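Local coordinates for protein translation initiation factor 6 (Methanocaldococcus jannaschii, PDB 1G61) that binds to the 50S ribosomal subunit and prevents it from associating with the 30S subunit to form the 70S initiation complex, at residues S102-L107 with S121-D126; T188-T193 with G197-A202; K47-N52 with K85-E90; K7-S10 with T14-V17. All blocks are in the same frame, centred on the assembly; numbering follows the deposited sequence.

Contact 1: residues S102-L107 with S121-D126; sequences SKNTAL and SPELKD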
loop_
_atom_site.group_PDB
_atom_site.type_symbol
_atom_site.label_atom_id
_atom_site.label_comp_id
_atom_site.label_asym_id
_atom_site.label_seq_id
_atom_site.Cartn_x
_atom_site.Cartn_y
_atom_site.Cartn_z
ATOM N N SER A 102 -12.468 10.344 -8.337
ATOM C CA SER A 102 -12.102 11.557 -7.624
ATOM C C SER A 102 -11.223 12.495 -8.438
ATOM O O SER A 102 -10.428 12.052 -9.282
ATOM C CB SER A 102 -11.378 11.106 -6.321
ATOM O OG SER A 102 -10.331 10.143 -6.623
ATOM N N LYS A 103 -11.328 13.813 -8.154
ATOM C CA LYS A 103 -10.443 14.759 -8.818
ATOM C C LYS A 103 -8.997 14.557 -8.399
ATOM O O LYS A 103 -8.098 14.790 -9.192
ATOM C CB LYS A 103 -10.903 16.193 -8.554
ATOM C CG LYS A 103 -12.180 16.609 -9.294
ATOM C CD LYS A 103 -12.668 17.994 -8.917
ATOM C CE LYS A 103 -13.894 18.498 -9.683
ATOM N NZ LYS A 103 -13.426 18.880 -11.051
ATOM N N ASN A 104 -8.790 14.133 -7.157
ATOM C CA ASN A 104 -7.455 13.774 -6.682
ATOM C C ASN A 104 -7.231 12.310 -7.041
ATOM O O ASN A 104 -7.873 11.442 -6.464
ATOM C CB ASN A 104 -7.334 14.006 -5.170
ATOM C CG ASN A 104 -5.898 13.916 -4.698
ATOM O OD1 ASN A 104 -5.058 13.256 -5.340
ATOM N ND2 ASN A 104 -5.558 14.548 -3.573
ATOM N N THR A 105 -6.304 12.060 -7.965
ATOM C CA THR A 105 -6.097 10.706 -8.488
ATOM C C THR A 105 -5.131 9.866 -7.653
ATOM O O THR A 105 -4.927 8.704 -7.978
ATOM C CB THR A 105 -5.572 10.748 -9.935
ATOM O OG1 THR A 105 -4.369 11.553 -9.903
ATOM C CG2 THR A 105 -6.592 11.392 -10.832
ATOM N N ALA A 106 -4.562 10.439 -6.578
ATOM C CA ALA A 106 -3.520 9.727 -5.793
ATOM C C ALA A 106 -4.131 8.797 -4.756
ATOM O O ALA A 106 -3.941 8.959 -3.541
ATOM C CB ALA A 106 -2.568 10.744 -5.159
ATOM N N LEU A 107 -4.922 7.826 -5.234
ATOM C CA LEU A 107 -5.695 6.989 -4.325
ATOM C C LEU A 107 -4.804 6.280 -3.292
ATOM O O LEU A 107 -5.218 6.151 -2.123
ATOM C CB LEU A 107 -6.484 5.925 -5.085
ATOM C CG LEU A 107 -7.420 6.452 -6.174
ATOM C CD1 LEU A 107 -8.147 5.283 -6.822
ATOM C CD2 LEU A 107 -8.423 7.490 -5.617
ATOM N N SER A 121 -8.704 9.537 3.434
ATOM C CA SER A 121 -8.643 10.989 3.596
ATOM C C SER A 121 -10.032 11.596 3.599
ATOM O O SER A 121 -10.909 11.185 2.815
ATOM C CB SER A 121 -7.876 11.579 2.393
ATOM O OG SER A 121 -8.017 12.991 2.398
ATOM N N PRO A 122 -10.262 12.637 4.415
ATOM C CA PRO A 122 -11.531 13.363 4.325
ATOM C C PRO A 122 -11.791 13.873 2.913
ATOM O O PRO A 122 -12.977 14.037 2.546
ATOM C CB PRO A 122 -11.307 14.572 5.275
ATOM C CG PRO A 122 -10.309 14.050 6.277
ATOM C CD PRO A 122 -9.374 13.209 5.436
ATOM N N GLU A 123 -10.793 14.148 2.087
ATOM C CA GLU A 123 -11.032 14.602 0.709
ATOM C C GLU A 123 -11.859 13.586 -0.075
ATOM O O GLU A 123 -12.542 14.015 -1.020
ATOM C CB GLU A 123 -9.703 14.816 -0.013
ATOM C CG GLU A 123 -9.803 15.535 -1.344
ATOM C CD GLU A 123 -8.480 15.905 -1.961
ATOM O OE1 GLU A 123 -7.433 15.524 -1.416
ATOM O OE2 GLU A 123 -8.494 16.542 -3.026
ATOM N N LEU A 124 -11.778 12.313 0.298
ATOM C CA LEU A 124 -12.513 11.279 -0.424
ATOM C C LEU A 124 -13.846 10.943 0.230
ATOM O O LEU A 124 -14.426 9.905 -0.172
ATOM C CB LEU A 124 -11.668 10.013 -0.547
ATOM C CG LEU A 124 -10.416 10.162 -1.446
ATOM C CD1 LEU A 124 -9.731 8.800 -1.463
ATOM C CD2 LEU A 124 -10.725 10.668 -2.851
ATOM N N LYS A 125 -14.336 11.748 1.161
ATOM C CA LYS A 125 -15.571 11.383 1.879
ATOM C C LYS A 125 -16.714 11.006 0.952
ATOM O O LYS A 125 -17.483 10.066 1.263
ATOM C CB LYS A 125 -15.979 12.534 2.831
ATOM C CG LYS A 125 -17.425 12.363 3.317
ATOM C CD LYS A 125 -17.721 13.403 4.412
ATOM C CE LYS A 125 -19.116 13.172 4.955
ATOM N NZ LYS A 125 -19.984 12.479 3.956
ATOM N N ASP A 126 -16.880 11.684 -0.182
ATOM C CA ASP A 126 -18.069 11.388 -0.997
ATOM C C ASP A 126 -17.929 10.063 -1.746
ATOM O O ASP A 126 -18.886 9.596 -2.371
ATOM C CB ASP A 126 -18.357 12.540 -1.958
ATOM C CG ASP A 126 -18.733 13.815 -1.233
ATOM O OD1 ASP A 126 -19.361 13.729 -0.141
ATOM O OD2 ASP A 126 -18.424 14.887 -1.747
#
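Asn104 and Glu123 join two loops of the eIF6 fold, each shaped by a small side-chain-to-backbone turn: an Asx turn in 102-107 and an ST turn in 121-126. The amide of Asn104 donates through ND2 to Glu123 OE1 at 3.0 Å, with an N-H...O angle of 155°. The two chains are set roughly perpendicular and their flat ends are turned 65° apart; the acceptor lies close to the amide plane, whereas ND2 approaches the carboxylate from above its plane. Beside this polar link is a van der Waals contact, in which Leu124 CD2 rests 3.6 Å from Ser102 CB; both residues are buried.

The other end of the amide is held as well. CG anti to the backbone N of Asn104 (chi1 -168°) swings the amide toward Glu123, while OD1 accepts from Ala106 N at 3.1 Å, closing the Asx turn just before helix 107-110. Both bonds go if an alanine stands here, and Glu123 OE1 and Ala106 N would probably lose this amide as partner. Leu110, from that helix, packs against Asn104, Glu123 and Leu124. Further out, Ser121 OG accepts from Glu123 N at 3.0 Å, while Ser102 OG donates to Asn104 O over 2.8 Å, arriving from above the carbonyl plane.

Contact 2: residues T188-T193 with G197-A202; sequences TANKGT and GACIIA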
loop_
_atom_site.group_PDB
_atom_site.type_symbol
_atom_site.label_atom_id
_atom_site.label_comp_id
_atom_site.label_asym_id
_atom_site.label_seq_id
_atom_site.Cartn_x
_atom_site.Cartn_y
_atom_site.Cartn_z
ATOM N N THR A 188 10.425 5.782 11.361
ATOM C CA THR A 188 10.775 6.306 10.030
ATOM C C THR A 188 11.330 5.203 9.136
ATOM O O THR A 188 11.588 4.072 9.566
ATOM C CB THR A 188 11.784 7.465 10.131
ATOM O OG1 THR A 188 12.940 7.017 10.858
ATOM C CG2 THR A 188 11.191 8.662 10.875
ATOM N N ALA A 189 11.512 5.545 7.857
ATOM C CA ALA A 189 12.197 4.639 6.935
ATOM C C ALA A 189 13.114 5.478 6.043
ATOM O O ALA A 189 13.019 6.709 6.058
ATOM C CB ALA A 189 11.187 3.847 6.129
ATOM N N ASN A 190 13.981 4.810 5.307
ATOM C CA ASN A 190 14.866 5.520 4.395
ATOM C C ASN A 190 15.636 6.645 5.115
ATOM O O ASN A 190 15.791 7.727 4.576
ATOM C CB ASN A 190 14.120 6.044 3.179
ATOM C CG ASN A 190 13.887 4.984 2.109
ATOM O OD1 ASN A 190 14.626 3.986 2.052
ATOM N ND2 ASN A 190 12.872 5.181 1.282
ATOM N N LYS A 191 16.146 6.381 6.283
ATOM C CA LYS A 191 17.000 7.318 7.014
ATOM C C LYS A 191 16.259 8.613 7.328
ATOM O O LYS A 191 16.718 9.717 7.059
ATOM C CB LYS A 191 18.303 7.602 6.263
ATOM C CG LYS A 191 19.425 8.123 7.158
ATOM C CD LYS A 191 20.572 8.616 6.260
ATOM C CE LYS A 191 21.726 9.099 7.126
ATOM N NZ LYS A 191 22.923 9.422 6.337
ATOM N N GLY A 192 15.084 8.417 7.994
ATOM C CA GLY A 192 14.447 9.578 8.554
ATOM C C GLY A 192 13.217 10.052 7.832
ATOM O O GLY A 192 12.558 11.007 8.250
ATOM N N THR A 193 12.808 9.432 6.732
ATOM C CA THR A 193 11.583 9.822 6.048
ATOM C C THR A 193 10.404 9.444 6.919
ATOM O O THR A 193 10.308 8.289 7.380
ATOM C CB THR A 193 11.557 9.120 4.669
ATOM O OG1 THR A 193 12.676 9.625 3.907
ATOM C CG2 THR A 193 10.280 9.427 3.904
ATOM N N GLY A 197 4.689 5.072 4.368
ATOM C CA GLY A 197 3.947 4.410 3.294
ATOM C C GLY A 197 4.602 4.660 1.930
ATOM O O GLY A 197 4.447 3.853 1.020
ATOM N N ALA A 198 5.356 5.721 1.764
ATOM C CA ALA A 198 6.076 5.978 0.519
ATOM C C ALA A 198 7.311 5.099 0.432
ATOM O O ALA A 198 7.886 5.010 -0.665
ATOM C CB ALA A 198 6.489 7.453 0.425
ATOM N N CYS A 199 7.728 4.433 1.500
ATOM C CA CYS A 199 9.048 3.794 1.575
ATOM C C CYS A 199 9.011 2.275 1.659
ATOM O O CYS A 199 10.074 1.635 1.561
ATOM C CB CYS A 199 9.788 4.277 2.848
ATOM S SG CYS A 199 10.054 6.071 2.882
ATOM N N ILE A 200 7.854 1.682 1.861
ATOM C CA ILE A 200 7.745 0.263 2.227
ATOM C C ILE A 200 6.485 -0.334 1.603
ATOM O O ILE A 200 5.444 0.304 1.592
ATOM C CB ILE A 200 7.577 0.121 3.740
ATOM C CG1 ILE A 200 8.780 0.680 4.533
ATOM C CG2 ILE A 200 7.299 -1.332 4.124
ATOM C CD1 ILE A 200 8.519 0.841 6.003
ATOM N N ILE A 201 6.601 -1.544 1.090
ATOM C CA ILE A 201 5.395 -2.350 0.831
ATOM C C ILE A 201 5.523 -3.623 1.664
ATOM O O ILE A 201 6.613 -4.180 1.865
ATOM C CB ILE A 201 5.187 -2.649 -0.663
ATOM C CG1 ILE A 201 6.345 -3.468 -1.251
ATOM C CG2 ILE A 201 4.967 -1.365 -1.458
ATOM C CD1 ILE A 201 6.142 -3.917 -2.683
ATOM N N ALA A 202 4.423 -4.095 2.194
ATOM C CA ALA A 202 4.450 -5.249 3.074
ATOM C C ALA A 202 3.104 -5.994 3.072
ATOM O O ALA A 202 2.052 -5.403 2.824
ATOM C CB ALA A 202 4.711 -4.792 4.510
#
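Cys199 meets Ala189, Asn190 and Thr193 because its SG stands anti to the carbonyl carbon (chi1 -60°), which aims the sulfur into the bend of the 188-193 loop. Thr193 answers with its methyl: CG2 lies anti to the backbone N and comes within 3.5 Å of Cys199 SG, while OG1 lies beside the backbone N. Lower on the cysteine, CB packs against Ala189 CB at 3.6 Å. The same alanine methyl is touched from the strand side by Ile200, whose CD1 ends 4.0 Å from Ala189 CB. One small side chain thus carries two apolar contacts, and no hydrogen bond crosses between the segments.

Asn190 lies against the sulfur without bonding to it. Its ND2 is 3.4 Å from Cys199 SG, but the hydrogen bond of that nitrogen goes to the backbone carbonyl of Pro13, so the amide is positioned by a third part of the chain and merely packs here. Its backbone N is held by Thr213 OG1. Farther round the loop, the carboxylate of Glu217 grips Thr188 OG1 and the backbone nitrogens of Lys191 and Gly192, tying the bend to helix 215-225.

The loop's own closure comes from a pair of backbone bonds, Ala189 N to Thr193 O at 3.0 Å and Thr193 N to Ala189 O at 2.8 Å. Gly192 and Thr193 together face Ala189, the signature of a G1 beta bulge, here packed against the segment that leads into strand 200-202, an outer strand of a mixed three-stranded sheet.

Contact 3: residues K47-N52 with K85-E90; sequences KCLQTN and KNFLKE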
loop_
_atom_site.group_PDB
_atom_site.type_symbol
_atom_site.label_atom_id
_atom_site.label_comp_id
_atom_site.label_asym_id
_atom_site.label_seq_id
_atom_site.Cartn_x
_atom_site.Cartn_y
_atom_site.Cartn_z
ATOM N N LYS A 47 1.954 -13.059 -6.672
ATOM C CA LYS A 47 1.961 -12.950 -8.114
ATOM C C LYS A 47 2.148 -11.467 -8.471
ATOM O O LYS A 47 1.412 -10.617 -7.966
ATOM C CB LYS A 47 0.697 -13.535 -8.738
ATOM C CG LYS A 47 0.566 -15.046 -8.542
ATOM C CD LYS A 47 1.462 -15.814 -9.512
ATOM C CE LYS A 47 1.288 -17.331 -9.399
ATOM N NZ LYS A 47 2.062 -18.041 -10.464
ATOM N N CYS A 48 3.126 -11.184 -9.301
ATOM C CA CYS A 48 3.519 -9.817 -9.591
ATOM C C CYS A 48 3.085 -9.429 -10.994
ATOM O O CYS A 48 3.298 -10.190 -11.937
ATOM C CB CYS A 48 5.027 -9.664 -9.478
ATOM S SG CYS A 48 5.624 -9.709 -7.786
ATOM N N LEU A 49 2.500 -8.265 -11.108
ATOM C CA LEU A 49 2.168 -7.670 -12.399
ATOM C C LEU A 49 2.926 -6.359 -12.577
ATOM O O LEU A 49 2.827 -5.480 -11.686
ATOM C CB LEU A 49 0.663 -7.351 -12.483
ATOM C CG LEU A 49 0.257 -6.569 -13.737
ATOM C CD1 LEU A 49 0.499 -7.390 -15.007
ATOM C CD2 LEU A 49 -1.205 -6.116 -13.650
ATOM N N GLN A 50 3.641 -6.216 -13.689
ATOM C CA GLN A 50 4.225 -4.927 -14.046
ATOM C C GLN A 50 3.245 -4.198 -14.947
ATOM O O GLN A 50 2.828 -4.720 -15.976
ATOM C CB GLN A 50 5.554 -5.125 -14.793
ATOM C CG GLN A 50 6.621 -5.677 -13.824
ATOM C CD GLN A 50 7.976 -5.789 -14.502
ATOM O OE1 GLN A 50 8.758 -4.800 -14.511
ATOM N NE2 GLN A 50 8.274 -6.927 -15.075
ATOM N N THR A 51 2.854 -2.974 -14.561
ATOM C CA THR A 51 1.876 -2.204 -15.314
ATOM C C THR A 51 2.086 -0.725 -15.040
ATOM O O THR A 51 2.541 -0.321 -13.970
ATOM C CB THR A 51 0.443 -2.652 -14.976
ATOM O OG1 THR A 51 -0.484 -1.999 -15.876
ATOM C CG2 THR A 51 -0.002 -2.275 -13.566
ATOM N N ASN A 52 1.715 0.122 -15.999
ATOM C CA ASN A 52 1.479 1.522 -15.754
ATOM C C ASN A 52 0.074 1.732 -15.205
ATOM O O ASN A 52 -0.807 0.874 -15.412
ATOM C CB ASN A 52 1.568 2.319 -17.066
ATOM C CG ASN A 52 2.971 2.456 -17.650
ATOM O OD1 ASN A 52 3.970 2.352 -16.955
ATOM N ND2 ASN A 52 2.983 2.702 -18.958
ATOM N N LYS A 85 -7.044 -6.601 -15.667
ATOM C CA LYS A 85 -8.101 -7.615 -15.572
ATOM C C LYS A 85 -7.616 -8.928 -16.170
ATOM O O LYS A 85 -7.984 -9.996 -15.640
ATOM C CB LYS A 85 -9.379 -7.096 -16.270
ATOM C CG LYS A 85 -10.003 -5.919 -15.494
ATOM C CD LYS A 85 -11.347 -5.520 -16.081
ATOM C CE LYS A 85 -11.967 -4.549 -15.062
ATOM N NZ LYS A 85 -13.338 -4.192 -15.481
ATOM N N ASN A 86 -6.816 -8.897 -17.228
ATOM C CA ASN A 86 -6.313 -10.149 -17.804
ATOM C C ASN A 86 -5.410 -10.860 -16.798
ATOM O O ASN A 86 -5.514 -12.097 -16.637
ATOM C CB ASN A 86 -5.579 -9.861 -19.131
ATOM C CG ASN A 86 -4.959 -11.139 -19.662
ATOM O OD1 ASN A 86 -3.738 -11.334 -19.531
ATOM N ND2 ASN A 86 -5.789 -11.953 -20.243
ATOM N N PHE A 87 -4.537 -10.136 -16.120
ATOM C CA PHE A 87 -3.670 -10.720 -15.089
ATOM C C PHE A 87 -4.496 -11.342 -13.984
ATOM O O PHE A 87 -4.232 -12.460 -13.512
ATOM C CB PHE A 87 -2.795 -9.577 -14.548
ATOM C CG PHE A 87 -2.124 -9.887 -13.207
ATOM C CD1 PHE A 87 -0.995 -10.699 -13.149
ATOM C CD2 PHE A 87 -2.606 -9.403 -12.014
ATOM C CE1 PHE A 87 -0.386 -10.977 -11.931
ATOM C CE2 PHE A 87 -2.022 -9.657 -10.777
ATOM C CZ PHE A 87 -0.897 -10.464 -10.730
ATOM N N LEU A 88 -5.549 -10.644 -13.541
ATOM C CA LEU A 88 -6.410 -11.224 -12.478
ATOM C C LEU A 88 -7.060 -12.495 -13.004
ATOM O O LEU A 88 -7.098 -13.523 -12.285
ATOM C CB LEU A 88 -7.431 -10.179 -12.024
ATOM C CG LEU A 88 -6.825 -8.968 -11.312
ATOM C CD1 LEU A 88 -7.916 -7.936 -10.996
ATOM C CD2 LEU A 88 -6.053 -9.301 -10.044
ATOM N N LYS A 89 -7.587 -12.494 -14.217
ATOM C CA LYS A 89 -8.284 -13.668 -14.762
ATOM C C LYS A 89 -7.315 -14.833 -14.847
ATOM O O LYS A 89 -7.622 -15.994 -14.509
ATOM C CB LYS A 89 -8.954 -13.318 -16.097
ATOM C CG LYS A 89 -9.742 -14.474 -16.709
ATOM C CD LYS A 89 -10.399 -14.048 -18.012
ATOM C CE LYS A 89 -11.601 -14.922 -18.318
ATOM N NZ LYS A 89 -11.302 -16.134 -19.141
ATOM N N GLU A 90 -6.109 -14.594 -15.366
ATOM C CA GLU A 90 -5.080 -15.633 -15.520
ATOM C C GLU A 90 -4.726 -16.306 -14.211
ATOM O O GLU A 90 -4.313 -17.476 -14.183
ATOM C CB GLU A 90 -3.797 -15.063 -16.175
ATOM C CG GLU A 90 -3.991 -14.748 -17.659
ATOM C CD GLU A 90 -3.828 -16.016 -18.488
ATOM O OE1 GLU A 90 -2.785 -16.720 -18.366
ATOM O OE2 GLU A 90 -4.748 -16.362 -19.289
#
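Phe87 reaches from its helix to Leu49 on a neighbouring strand, and contact begins at the root of the side chain: Phe87 CB lies 3.9 Å from Leu49 CD2, with CD1 of the same leucine almost as near. CG is anti to the backbone N (chi1 163°), a turn that carries the ring from the helix toward the strand. There the two side chains run alongside each other in opposite senses, so that the leucine's methyls sit by the base of the phenylalanine and its CB sits over the ring. Leu49 CB is 3.6 Å from the Phe87 ring centroid and only 3° off the normal, a CH-pi contact over the centre of the ring face in which the ring carbons lie almost equally far from the CB.

Strand 47-50 runs parallel to 25-28, and helix 34-44 connects them in a beta-alpha-beta crossover. Leu49 faces helix 78-90, whereas Cys48 points away from that helix, and its side chain touches Val37 and Ser41 of helix 34-44; the axes of the short segments 47-50 and 85-90 are nearly antiparallel, at 161°, and come within 9.9 Å. An alanine here in place of Phe87 would remove the ring, and is likely to open a gap over Leu49 CB and to lose packing against Ile25.

Toward its far end the ring meets backbone oxygens. Phe87 CE1 is 3.8 Å from Cys48 O, while CZ comes edge-on to Lys47 O at 3.6 Å. The tip also brushes the aliphatic root of Lys47, with Phe87 CZ 4.0 Å from Lys47 CB, before the lysine chain turns off at chi2, away from the ring.

Contact 4: residues K7-S10 with T14-V17; sequences KYFS and TIGV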
loop_
_atom_site.group_PDB
_atom_site.type_symbol
_atom_site.label_atom_id
_atom_site.label_comp_id
_atom_site.label_asym_id
_atom_site.label_seq_id
_atom_site.Cartn_x
_atom_site.Cartn_y
_atom_site.Cartn_z
ATOM N N LYS A 7 15.585 -2.712 -0.813
ATOM C CA LYS A 7 15.706 -2.590 -2.244
ATOM C C LYS A 7 15.666 -1.134 -2.673
ATOM O O LYS A 7 14.960 -0.335 -2.034
ATOM C CB LYS A 7 14.543 -3.255 -3.010
ATOM C CG LYS A 7 14.524 -4.746 -3.050
ATOM C CD LYS A 7 15.656 -5.293 -3.904
ATOM C CE LYS A 7 15.351 -5.017 -5.376
ATOM N NZ LYS A 7 16.530 -5.435 -6.186
ATOM N N TYR A 8 16.362 -0.847 -3.751
ATOM C CA TYR A 8 16.082 0.312 -4.563
ATOM C C TYR A 8 15.459 -0.226 -5.852
ATOM O O TYR A 8 15.818 -1.316 -6.306
ATOM C CB TYR A 8 17.335 1.104 -4.896
ATOM C CG TYR A 8 18.149 1.558 -3.730
ATOM C CD1 TYR A 8 19.133 0.757 -3.165
ATOM C CD2 TYR A 8 17.909 2.814 -3.175
ATOM C CE1 TYR A 8 19.852 1.234 -2.075
ATOM C CE2 TYR A 8 18.621 3.296 -2.094
ATOM C CZ TYR A 8 19.593 2.481 -1.552
ATOM O OH TYR A 8 20.339 2.930 -0.484
ATOM N N PHE A 9 14.525 0.508 -6.416
ATOM C CA PHE A 9 13.960 0.184 -7.733
ATOM C C PHE A 9 14.621 1.100 -8.767
ATOM O O PHE A 9 14.245 2.292 -8.825
ATOM C CB PHE A 9 12.455 0.395 -7.735
ATOM C CG PHE A 9 11.639 -0.635 -6.984
ATOM C CD1 PHE A 9 12.229 -1.773 -6.405
ATOM C CD2 PHE A 9 10.265 -0.479 -6.883
ATOM C CE1 PHE A 9 11.460 -2.710 -5.751
ATOM C CE2 PHE A 9 9.504 -1.423 -6.201
ATOM C CZ PHE A 9 10.101 -2.526 -5.637
ATOM N N SER A 10 15.559 0.540 -9.526
ATOM C CA SER A 10 16.329 1.308 -10.490
ATOM C C SER A 10 16.839 2.598 -9.830
ATOM O O SER A 10 16.743 3.702 -10.386
ATOM C CB SER A 10 15.526 1.626 -11.763
ATOM O OG SER A 10 15.158 0.387 -12.379
ATOM N N THR A 14 11.985 5.094 -2.871
ATOM C CA THR A 14 10.585 5.376 -2.547
ATOM C C THR A 14 9.704 4.254 -3.027
ATOM O O THR A 14 8.881 4.477 -3.902
ATOM C CB THR A 14 10.190 6.667 -3.307
ATOM O OG1 THR A 14 11.312 7.532 -3.301
ATOM C CG2 THR A 14 9.110 7.350 -2.543
ATOM N N ILE A 15 9.890 3.032 -2.494
ATOM C CA ILE A 15 9.218 1.793 -2.924
ATOM C C ILE A 15 7.716 1.901 -2.961
ATOM O O ILE A 15 7.074 1.392 -3.894
ATOM C CB ILE A 15 9.602 0.580 -1.967
ATOM C CG1 ILE A 15 11.097 0.376 -1.862
ATOM C CG2 ILE A 15 8.891 -0.703 -2.360
ATOM C CD1 ILE A 15 11.761 0.447 -3.286
ATOM N N GLY A 16 7.136 2.530 -1.941
ATOM C CA GLY A 16 5.689 2.613 -1.759
ATOM C C GLY A 16 4.995 3.544 -2.751
ATOM O O GLY A 16 3.788 3.417 -2.983
ATOM N N VAL A 17 5.737 4.517 -3.337
ATOM C CA VAL A 17 5.143 5.312 -4.428
ATOM C C VAL A 17 5.045 4.495 -5.695
ATOM O O VAL A 17 4.174 4.674 -6.540
ATOM C CB VAL A 17 6.023 6.544 -4.653
ATOM C CG1 VAL A 17 5.771 7.287 -5.967
ATOM C CG2 VAL A 17 5.808 7.509 -3.476
#
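Phe9 and Ile15 make the aromatic part of this contact, a CH-pi interaction. The delta methyl of Ile15 stands over the middle of one ring face, with CD1 3.8 Å from the Phe9 centroid and 7° off the normal. The two side chains are roughly at right angles. Ile15 has CG1 anti to its carbonyl carbon (chi1 -55°), the branch that extends toward the ring, and a second bend at chi2 (-45°) places CD1 over the face. The other branch works near the far end of the ring, where Ile15 CG2 lies 3.9 Å from Phe9 CZ.

Packing against the backbone is the second kind. Ile15 CD1 also touches Lys7 O at 3.5 Å, so the same methyl meets both the ring face and a carbonyl oxygen of segment 7-10. Both Phe9 and Ile15 are buried, and Leu32 adds to the packing round the phenylalanine.

Polar interactions tie segment 7-10 to other parts of the chain: Lys7 NZ forms salt bridges with Asp36 and Glu39, and Tyr8 OH is hydrogen-bonded to Asp212.

Lys7 ends strand 4-7, which pairs in parallel with strand 207-210 from near the other end of the chain. This apolar contact therefore sits beside the place where the first and last strands pair, consistent with the velcro-like closure of the alpha-beta barrel in the IF6 fold.

Overall arrangement
Contacts 2 and 4 are neighbours: their centres are about 10 Å apart and they touch. Ala198 O accepts a probable hydrogen bond from Gly16 N at 2.9 Å, and Ile201 CG1 packs against Ile15 CG2 at 3.9 Å, bringing early and late chain together where strands 4-7, 207-210 and 200-202 share a sheet. Contact 1 stands apart, its centre about 23 to 25 Å from the other three. Contact 3 lies across the chain's centre from contact 2, the two centres about 25 Å apart, and about 19 Å from contact 4. The four contacts join loops, strands and helices within a single compact chain.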